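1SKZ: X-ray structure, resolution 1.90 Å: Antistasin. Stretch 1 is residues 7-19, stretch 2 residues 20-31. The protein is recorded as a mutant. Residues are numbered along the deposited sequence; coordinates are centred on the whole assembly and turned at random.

Stretch 1 (7-19) GCEEAGCPEGSAC
Stretch 2, residues 20-31: NIITDRCTCSGV

Residues 7-19 and 20-31 of antistasin form one continuous, disulfide-clamped unit, joined by a crosslink, a single antiparallel bridge and an aspartate that binds the start of stretch 1. The contact buries 608 Å² in total.

Stretch 1 opens with a weakly bonded helix, about residues 8-11, in which G12 N bonds to C8 O at 3.0 Å. G12 then leaves helical angles at phi/psi 82/-175, where a side chain would jam against the preceding carbonyl. C13 is extended (-130/148). A type II turn from P14 to S17 follows, with S17 N to P14 O at 3.1 Å. G16 (92/-2) suits its positive phi. S17 takes the p rotamer, and its OG also bonds to P14 O at 3.1 Å.

S17, A18 and C19 run extended into stretch 2. There the chain reverses: I21 to T23 have helical angles, and D24 has positive phi (55/29). N20 is t, and its OD1 accepts T23 N at 3.0 Å and, weakly, I22 N at 2.9 Å. The returning chain is tied by N20 N to R25 O at 3.0 Å.

A18 pairs with C28 in the antiparallel bridge, CA to CA 4.7 Å. A18 N donates to C28 O at 2.7 Å, and C28 N to A18 O at 3.1 Å. C26 CA adds a CA-H...O contact to A18 O at 3.3 Å. The small A18 side chain fits closely here: its CB lies 4.0 Å from C28 CB and 3.3 Å from G30 CA. G30 (91/160) lacks a CB, which ideally placed would come 3.5 Å from A18 CB.

The crosslink is C13 SG to C26 SG, 2.0 Å, with chi3 -84° and both cysteines m. C26 SG also packs 3.4 Å from C8 CB and 4.0 Å from P14 CD. C8 (p) is buried and joins C19 (t) within stretch 1, SG to SG 2.0 Å. The two disulfides thus lie close together.

D24 has the largest covered area. Its chi1 is -145°, between wells, and the carboxylate ends near stretch 1. C8 N donates to D24 O at 2.9 Å and weakly to D24 OD1 at 3.0 Å. E9 N donates to D24 OD1 at 2.7 Å. An acidic side chain suits these backbone donors. E9 (p, then t) nevertheless brings OE2 within 2.8 Å of D24 OD2, a close approach of like charges and not a hydrogen bond. G7 CA lies 3.0 Å from D24 OD2, and an ideal CB on G7 would clash with that oxygen.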

# COMPACT_ATOMS: atom_id res chain seq x y z
N GLY A 7 -14.10 -15.41 9.93
CA GLY A 7 -14.21 -14.67 8.64
C GLY A 7 -14.73 -13.24 8.69
O GLY A 7 -15.94 -13.04 8.90
N CYS A 8 -13.88 -12.28 8.33
CA CYS A 8 -14.32 -10.90 8.12
C CYS A 8 -14.61 -10.54 6.67
O CYS A 8 -15.07 -9.43 6.40
CB CYS A 8 -13.28 -9.92 8.66
SG CYS A 8 -11.57 -10.21 8.10
N GLU A 9 -14.31 -11.46 5.74
CA GLU A 9 -14.56 -11.20 4.32
C GLU A 9 -16.04 -10.88 4.07
O GLU A 9 -16.36 -9.99 3.29
CB GLU A 9 -14.07 -12.38 3.43
CG GLU A 9 -14.68 -13.78 3.73
CD GLU A 9 -14.11 -14.90 2.83
OE1 GLU A 9 -14.57 -15.05 1.66
OE2 GLU A 9 -13.23 -15.67 3.29
N GLU A 10 -16.87 -11.41 4.96
CA GLU A 10 -18.30 -11.12 4.98
C GLU A 10 -18.68 -10.21 6.17
O GLU A 10 -19.22 -9.11 5.98
CB GLU A 10 -19.09 -12.44 5.08
CG GLU A 10 -18.26 -13.69 4.77
CD GLU A 10 -18.06 -13.94 3.27
OE1 GLU A 10 -18.58 -13.14 2.45
OE2 GLU A 10 -17.41 -14.96 2.92
N ALA A 11 -18.44 -10.71 7.39
CA ALA A 11 -18.84 -10.02 8.62
C ALA A 11 -18.49 -8.53 8.58
O ALA A 11 -19.32 -7.69 8.93
CB ALA A 11 -18.18 -10.67 9.86
N GLY A 12 -17.30 -8.22 8.07
CA GLY A 12 -16.72 -6.90 8.27
C GLY A 12 -16.04 -6.79 9.62
O GLY A 12 -15.94 -7.76 10.37
N CYS A 13 -15.58 -5.60 9.94
CA CYS A 13 -14.73 -5.43 11.12
C CYS A 13 -15.18 -4.31 12.05
O CYS A 13 -15.61 -3.23 11.60
CB CYS A 13 -13.27 -5.18 10.69
SG CYS A 13 -12.52 -6.64 9.90
N PRO A 14 -14.92 -4.50 13.35
CA PRO A 14 -15.11 -3.44 14.35
C PRO A 14 -14.39 -2.20 13.88
O PRO A 14 -13.37 -2.33 13.21
CB PRO A 14 -14.44 -4.01 15.60
CG PRO A 14 -14.42 -5.51 15.39
CD PRO A 14 -14.33 -5.72 13.92
N GLU A 15 -14.86 -1.03 14.30
CA GLU A 15 -14.13 0.23 14.09
C GLU A 15 -12.67 0.17 14.55
O GLU A 15 -12.35 -0.30 15.66
CB GLU A 15 -14.80 1.39 14.81
CG GLU A 15 -15.95 2.00 14.08
CD GLU A 15 -17.03 2.50 15.04
OE1 GLU A 15 -16.69 3.32 15.94
OE2 GLU A 15 -18.20 2.07 14.90
N GLY A 16 -11.80 0.71 13.71
CA GLY A 16 -10.39 0.76 14.03
C GLY A 16 -9.69 -0.46 13.48
O GLY A 16 -8.49 -0.65 13.71
N SER A 17 -10.44 -1.37 12.85
CA SER A 17 -9.78 -2.49 12.21
C SER A 17 -10.45 -2.87 10.91
O SER A 17 -11.56 -2.45 10.63
CB SER A 17 -9.69 -3.71 13.15
OG SER A 17 -10.94 -4.33 13.32
N ALA A 18 -9.67 -3.50 10.04
CA ALA A 18 -10.16 -3.89 8.72
C ALA A 18 -9.77 -5.33 8.43
O ALA A 18 -8.92 -5.94 9.11
CB ALA A 18 -9.61 -2.95 7.64
N CYS A 19 -10.45 -5.90 7.44
CA CYS A 19 -10.28 -7.30 7.11
C CYS A 19 -8.97 -7.65 6.39
O CYS A 19 -8.60 -6.99 5.40
CB CYS A 19 -11.47 -7.74 6.28
SG CYS A 19 -11.55 -9.54 6.18
N ASN A 20 -8.25 -8.62 6.94
CA ASN A 20 -7.09 -9.20 6.30
C ASN A 20 -7.53 -10.37 5.41
O ASN A 20 -8.19 -11.29 5.85
CB ASN A 20 -6.08 -9.68 7.35
CG ASN A 20 -4.77 -10.18 6.73
OD1 ASN A 20 -4.77 -11.09 5.90
ND2 ASN A 20 -3.64 -9.61 7.18
N ILE A 21 -7.25 -10.24 4.11
CA ILE A 21 -7.86 -11.08 3.12
C ILE A 21 -7.14 -12.41 3.11
O ILE A 21 -7.71 -13.43 2.73
CB ILE A 21 -7.80 -10.41 1.72
CG1 ILE A 21 -8.88 -11.03 0.83
CG2 ILE A 21 -6.34 -10.52 1.13
CD1 ILE A 21 -8.81 -10.59 -0.59
N ILE A 22 -5.94 -12.43 3.66
CA ILE A 22 -5.22 -13.67 3.79
C ILE A 22 -5.73 -14.51 4.98
O ILE A 22 -6.13 -15.67 4.79
CB ILE A 22 -3.68 -13.43 3.91
CG1 ILE A 22 -3.16 -12.82 2.60
CG2 ILE A 22 -2.95 -14.75 4.14
CD1 ILE A 22 -1.63 -12.64 2.58
N THR A 23 -5.81 -13.91 6.15
CA THR A 23 -6.10 -14.67 7.36
C THR A 23 -7.58 -14.66 7.68
O THR A 23 -8.05 -15.48 8.45
CB THR A 23 -5.31 -14.14 8.59
OG1 THR A 23 -5.66 -12.77 8.85
CG2 THR A 23 -3.82 -14.25 8.34
N ASP A 24 -8.30 -13.79 6.99
CA ASP A 24 -9.71 -13.51 7.23
C ASP A 24 -10.05 -13.10 8.66
O ASP A 24 -11.22 -13.17 9.09
CB ASP A 24 -10.58 -14.68 6.78
CG ASP A 24 -11.90 -14.22 6.23
OD1 ASP A 24 -12.09 -12.99 6.01
OD2 ASP A 24 -12.78 -15.08 6.04
N ARG A 25 -9.05 -12.47 9.30
CA ARG A 25 -9.18 -11.89 10.64
C ARG A 25 -8.97 -10.35 10.56
O ARG A 25 -8.32 -9.85 9.64
CB ARG A 25 -8.16 -12.60 11.53
CG ARG A 25 -8.06 -12.20 13.00
CD ARG A 25 -7.11 -13.23 13.73
NE ARG A 25 -6.47 -12.75 14.97
CZ ARG A 25 -5.15 -12.70 15.19
NH1 ARG A 25 -4.27 -12.82 14.19
NH2 ARG A 25 -4.71 -12.47 16.41
N CYS A 26 -9.68 -9.62 11.42
CA CYS A 26 -9.65 -8.16 11.44
C CYS A 26 -8.41 -7.64 12.13
O CYS A 26 -8.50 -7.09 13.23
CB CYS A 26 -10.86 -7.63 12.20
SG CYS A 26 -12.39 -8.04 11.35
N THR A 27 -7.25 -7.83 11.50
CA THR A 27 -6.01 -7.45 12.13
C THR A 27 -5.40 -6.25 11.43
O THR A 27 -4.33 -5.77 11.81
CB THR A 27 -5.05 -8.60 12.12
OG1 THR A 27 -4.99 -9.11 10.78
CG2 THR A 27 -5.54 -9.73 13.05
N CYS A 28 -6.13 -5.70 10.46
CA CYS A 28 -5.59 -4.64 9.63
C CYS A 28 -6.06 -3.34 10.19
O CYS A 28 -7.12 -3.30 10.81
CB CYS A 28 -6.12 -4.76 8.19
SG CYS A 28 -5.42 -6.18 7.29
N SER A 29 -5.36 -2.26 9.86
CA SER A 29 -5.73 -0.94 10.36
C SER A 29 -6.89 -0.33 9.58
O SER A 29 -7.61 0.56 10.09
CB SER A 29 -4.54 -0.00 10.31
OG SER A 29 -3.48 -0.54 11.06
N GLY A 30 -7.03 -0.75 8.33
CA GLY A 30 -7.97 -0.07 7.46
C GLY A 30 -7.35 1.08 6.66
O GLY A 30 -6.26 1.61 6.97
N VAL A 31 -8.05 1.43 5.58
CA VAL A 31 -7.64 2.46 4.65
C VAL A 31 -7.90 3.84 5.30
O VAL A 31 -8.97 4.07 5.86
CB VAL A 31 -8.44 2.30 3.33
CG1 VAL A 31 -8.12 3.41 2.34
CG2 VAL A 31 -8.16 0.94 2.73